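Side-chain contact in response regulator ChrA (PDB 4YN8), which probably binds DNA to regulate transcription, as the response regulator of a haem-sensing two-component system in Corynebacterium diphtheriae: residues A[10-15]-A[19-24]. The protein carries 1 engineered substitution. Residues are numbered along the deposited sequence; the frame is centred on the assembly and turned at random. Where two conformers were deposited one is given.
Sequences LIDDHP and AGLRSI. With MG (magnesium ion), chain F.
Leu-10, near the end of strand 6-11, and Asp-12, in the loop just after it, meet helix 15-26 at Leu-21 and Arg-22 with one apolar and one acidic side chain. Strand and helix open a beta-alpha-beta unit completed by strand 31-37. Leu-10 sends CD2 against the helix backbone, 3.7 Å from Arg-22 N and 4.2 Å from Leu-21 CB. Asp-12 is a worked example of how a receiver domain presents its metal-binding acid. Its CB starts toward the helix; CG then stands anti to the backbone N (chi1 -173°), which places the carboxylate between metal and helix. Asp-12 OD1 binds the magnesium ion at 2.1 Å and also accepts His-14 N at 2.8 Å from above the carboxylate plane, closing an Asx turn. Asp-12 OD2 lies beside Leu-21 CD1 at 4.2 Å, the two side chains crossing at about a right angle, and has a long, weak ion pair with Lys-103. His-14 brings ND1 to the same ion at 2.4 Å; three waters and Asp-54 complete its shell. Farther along, Ala-19 N donates to Pro-15 O at 2.9 Å in the first turn of the helix. With one oxygen shared by metal and backbone N-H, rotation of the carboxylate is restricted.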
ATOM      1  N   LEU A  10      -9.234  -1.625  19.514  1.00  7.93           N
ATOM      2  CA  LEU A  10      -7.937  -1.993  18.941  1.00  8.29           C
ATOM      3  C   LEU A  10      -8.127  -3.234  18.114  1.00  8.35           C
ATOM      4  O   LEU A  10      -8.595  -4.248  18.632  1.00  8.77           O
ATOM      5  CB  LEU A  10      -6.967  -2.298  20.076  1.00  8.79           C
ATOM      6  CG  LEU A  10      -5.602  -2.857  19.668  1.00  9.14           C
ATOM      7  CD1 LEU A  10      -4.890  -1.803  18.855  1.00  9.56           C
ATOM      8  CD2 LEU A  10      -4.841  -3.177  20.928  1.00  9.94           C
ATOM      9  N   ILE A  11      -7.722  -3.177  16.855  1.00  8.83           N
ATOM     10  CA  ILE A  11      -8.006  -4.224  15.869  1.00  8.44           C
ATOM     11  C   ILE A  11      -6.693  -4.666  15.236  1.00  9.35           C
ATOM     12  O   ILE A  11      -5.923  -3.824  14.741  1.00  9.44           O
ATOM     13  CB  ILE A  11      -8.942  -3.690  14.805  1.00  8.92           C
ATOM     14  CG1 ILE A  11     -10.187  -3.112  15.483  1.00  9.76           C
ATOM     15  CG2 ILE A  11      -9.342  -4.802  13.824  1.00  8.96           C
ATOM     16  CD1 ILE A  11     -11.294  -2.734  14.525  1.00 10.72           C
ATOM     17  N   ASP A  12      -6.427  -5.966  15.293  1.00  8.77           N
ATOM     18  CA  ASP A  12      -5.216  -6.546  14.702  1.00 10.31           C
ATOM     19  C   ASP A  12      -5.443  -8.040  14.662  1.00  9.56           C
ATOM     20  O   ASP A  12      -5.887  -8.617  15.661  1.00 10.03           O
ATOM     21  CB  ASP A  12      -4.000  -6.217  15.595  1.00 11.66           C
ATOM     22  CG  ASP A  12      -2.669  -6.617  14.990  1.00 13.95           C
ATOM     23  OD1 ASP A  12      -2.538  -7.614  14.230  1.00 13.07           O
ATOM     24  OD2 ASP A  12      -1.717  -5.872  15.317  1.00 19.76           O
ATOM     25  N   ASP A  13      -5.072  -8.657  13.553  1.00 10.22           N
ATOM     26  CA  ASP A  13      -5.276 -10.105  13.394  0.50 11.11           C
ATOM     27  C   ASP A  13      -4.254 -10.946  14.128  1.00 11.87           C
ATOM     28  O   ASP A  13      -4.404 -12.202  14.206  1.00 11.81           O
ATOM     29  CB  ASP A  13      -5.246 -10.485  11.934  0.50 11.41           C
ATOM     30  CG  ASP A  13      -5.686 -11.931  11.697  0.50 13.18           C
ATOM     31  OD1 ASP A  13      -6.722 -12.341  12.266  0.50 12.30           O
ATOM     32  OD2 ASP A  13      -4.983 -12.617  10.934  0.50 14.59           O
ATOM     33  N   HIS A  14      -3.214 -10.303  14.623  1.00 12.45           N
ATOM     34  CA  HIS A  14      -2.088 -10.970  15.298  1.00 12.89           C
ATOM     35  C   HIS A  14      -2.071 -10.724  16.758  1.00 11.63           C
ATOM     36  O   HIS A  14      -1.620  -9.683  17.199  1.00 11.62           O
ATOM     37  CB  HIS A  14      -0.780 -10.539  14.603  1.00 14.48           C
ATOM     38  CG  HIS A  14      -0.845 -10.738  13.142  1.00 15.94           C
ATOM     39  ND1 HIS A  14      -1.164  -9.721  12.243  1.00 20.00           N
ATOM     40  CD2 HIS A  14      -0.815 -11.874  12.433  1.00 16.68           C
ATOM     41  CE1 HIS A  14      -1.271 -10.252  11.038  1.00 19.02           C
ATOM     42  NE2 HIS A  14      -1.084 -11.555  11.140  1.00 17.98           N
ATOM     43  N   PRO A  15      -2.613 -11.682  17.561  1.00 11.85           N
ATOM     44  CA  PRO A  15      -2.834 -11.397  19.022  1.00 11.75           C
ATOM     45  C   PRO A  15      -1.548 -11.118  19.796  1.00 12.23           C
ATOM     46  O   PRO A  15      -1.549 -10.350  20.751  1.00 13.04           O
ATOM     47  CB  PRO A  15      -3.505 -12.679  19.524  1.00 12.85           C
ATOM     48  CG  PRO A  15      -3.144 -13.693  18.526  1.00 13.53           C
ATOM     49  CD  PRO A  15      -3.132 -13.023  17.193  1.00 12.28           C
ATOM     50  N   ALA A  19      -1.508  -7.622  21.751  1.00 12.75           N
ATOM     51  CA  ALA A  19      -1.330  -7.564  23.201  1.00 12.99           C
ATOM     52  C   ALA A  19      -0.278  -6.538  23.597  1.00 12.91           C
ATOM     53  O   ALA A  19      -0.430  -5.863  24.613  1.00 12.28           O
ATOM     54  CB  ALA A  19      -0.986  -8.960  23.753  1.00 13.74           C
ATOM     55  N   GLY A  20       0.761  -6.393  22.795  1.00 12.59           N
ATOM     56  CA  GLY A  20       1.833  -5.410  23.110  1.00 13.62           C
ATOM     57  C   GLY A  20       1.275  -4.000  22.980  1.00 13.10           C
ATOM     58  O   GLY A  20       1.556  -3.101  23.790  1.00 12.96           O
ATOM     59  N   LEU A  21       0.469  -3.806  21.935  1.00 12.46           N
ATOM     60  CA  LEU A  21      -0.124  -2.479  21.665  1.00 12.20           C
ATOM     61  C   LEU A  21      -1.148  -2.124  22.731  1.00 11.60           C
ATOM     62  O   LEU A  21      -1.223  -0.991  23.183  1.00 10.77           O
ATOM     63  CB  LEU A  21      -0.780  -2.469  20.276  1.00 12.77           C
ATOM     64  CG  LEU A  21       0.204  -2.461  19.086  1.00 13.51           C
ATOM     65  CD1 LEU A  21      -0.515  -2.712  17.785  1.00 13.87           C
ATOM     66  CD2 LEU A  21       0.978  -1.155  19.001  1.00 15.48           C
ATOM     67  N   ARG A  22      -1.903  -3.122  23.154  1.00 12.01           N
ATOM     68  CA  ARG A  22      -2.888  -2.933  24.219  0.50 13.31           C
ATOM     69  C   ARG A  22      -2.194  -2.494  25.496  1.00 13.58           C
ATOM     70  O   ARG A  22      -2.661  -1.577  26.168  1.00 13.09           O
ATOM     71  CB  ARG A  22      -3.690  -4.206  24.515  0.50 14.75           C
ATOM     72  CG  ARG A  22      -4.748  -3.959  25.608  0.50 16.72           C
ATOM     73  CD  ARG A  22      -4.895  -5.089  26.616  0.50 18.58           C
ATOM     74  NE  ARG A  22      -3.669  -5.381  27.355  0.50 20.80           N
ATOM     75  CZ  ARG A  22      -3.347  -4.943  28.577  0.50 21.11           C
ATOM     76  NH1 ARG A  22      -4.134  -4.121  29.281  0.50 19.84           N
ATOM     77  NH2 ARG A  22      -2.179  -5.325  29.077  0.50 22.26           N
ATOM     78  N   SER A  23      -1.103  -3.165  25.834  1.00 14.17           N
ATOM     79  CA  SER A  23      -0.398  -2.843  27.073  0.50 15.25           C
ATOM     80  C   SER A  23       0.093  -1.402  27.039  1.00 14.48           C
ATOM     81  O   SER A  23      -0.082  -0.656  28.008  1.00 14.06           O
ATOM     82  CB  SER A  23       0.753  -3.827  27.282  0.50 16.44           C
ATOM     83  OG  SER A  23       0.212  -5.063  27.679  0.50 18.86           O
ATOM     84  N   ILE A  24       0.635  -0.984  25.897  1.00 13.25           N
ATOM     85  CA  ILE A  24       1.086   0.388  25.748  1.00 12.74           C
ATOM     86  C   ILE A  24      -0.058   1.386  25.854  1.00 11.74           C
ATOM     87  O   ILE A  24       0.022   2.399  26.574  1.00 11.82           O
ATOM     88  CB  ILE A  24       1.813   0.611  24.428  1.00 13.53           C
ATOM     89  CG1 ILE A  24       3.113  -0.187  24.375  1.00 14.19           C
ATOM     90  CG2 ILE A  24       2.105   2.089  24.271  1.00 13.97           C
ATOM     91  CD1 ILE A  24       3.654  -0.360  22.978  1.00 15.86           C
TER
HETATM   92 MG    MG F 204      -1.436  -7.357  12.430  1.00 18.98          MG
HETATM   93  O   HOH W   1      -0.389  -7.114  10.749  1.00 17.47           O
HETATM   94  O   HOH W   2      -3.453  -7.455  11.571  0.50  5.31           O
HETATM   95  O   HOH W   3      -0.006  -7.112  13.889  1.00 18.37           O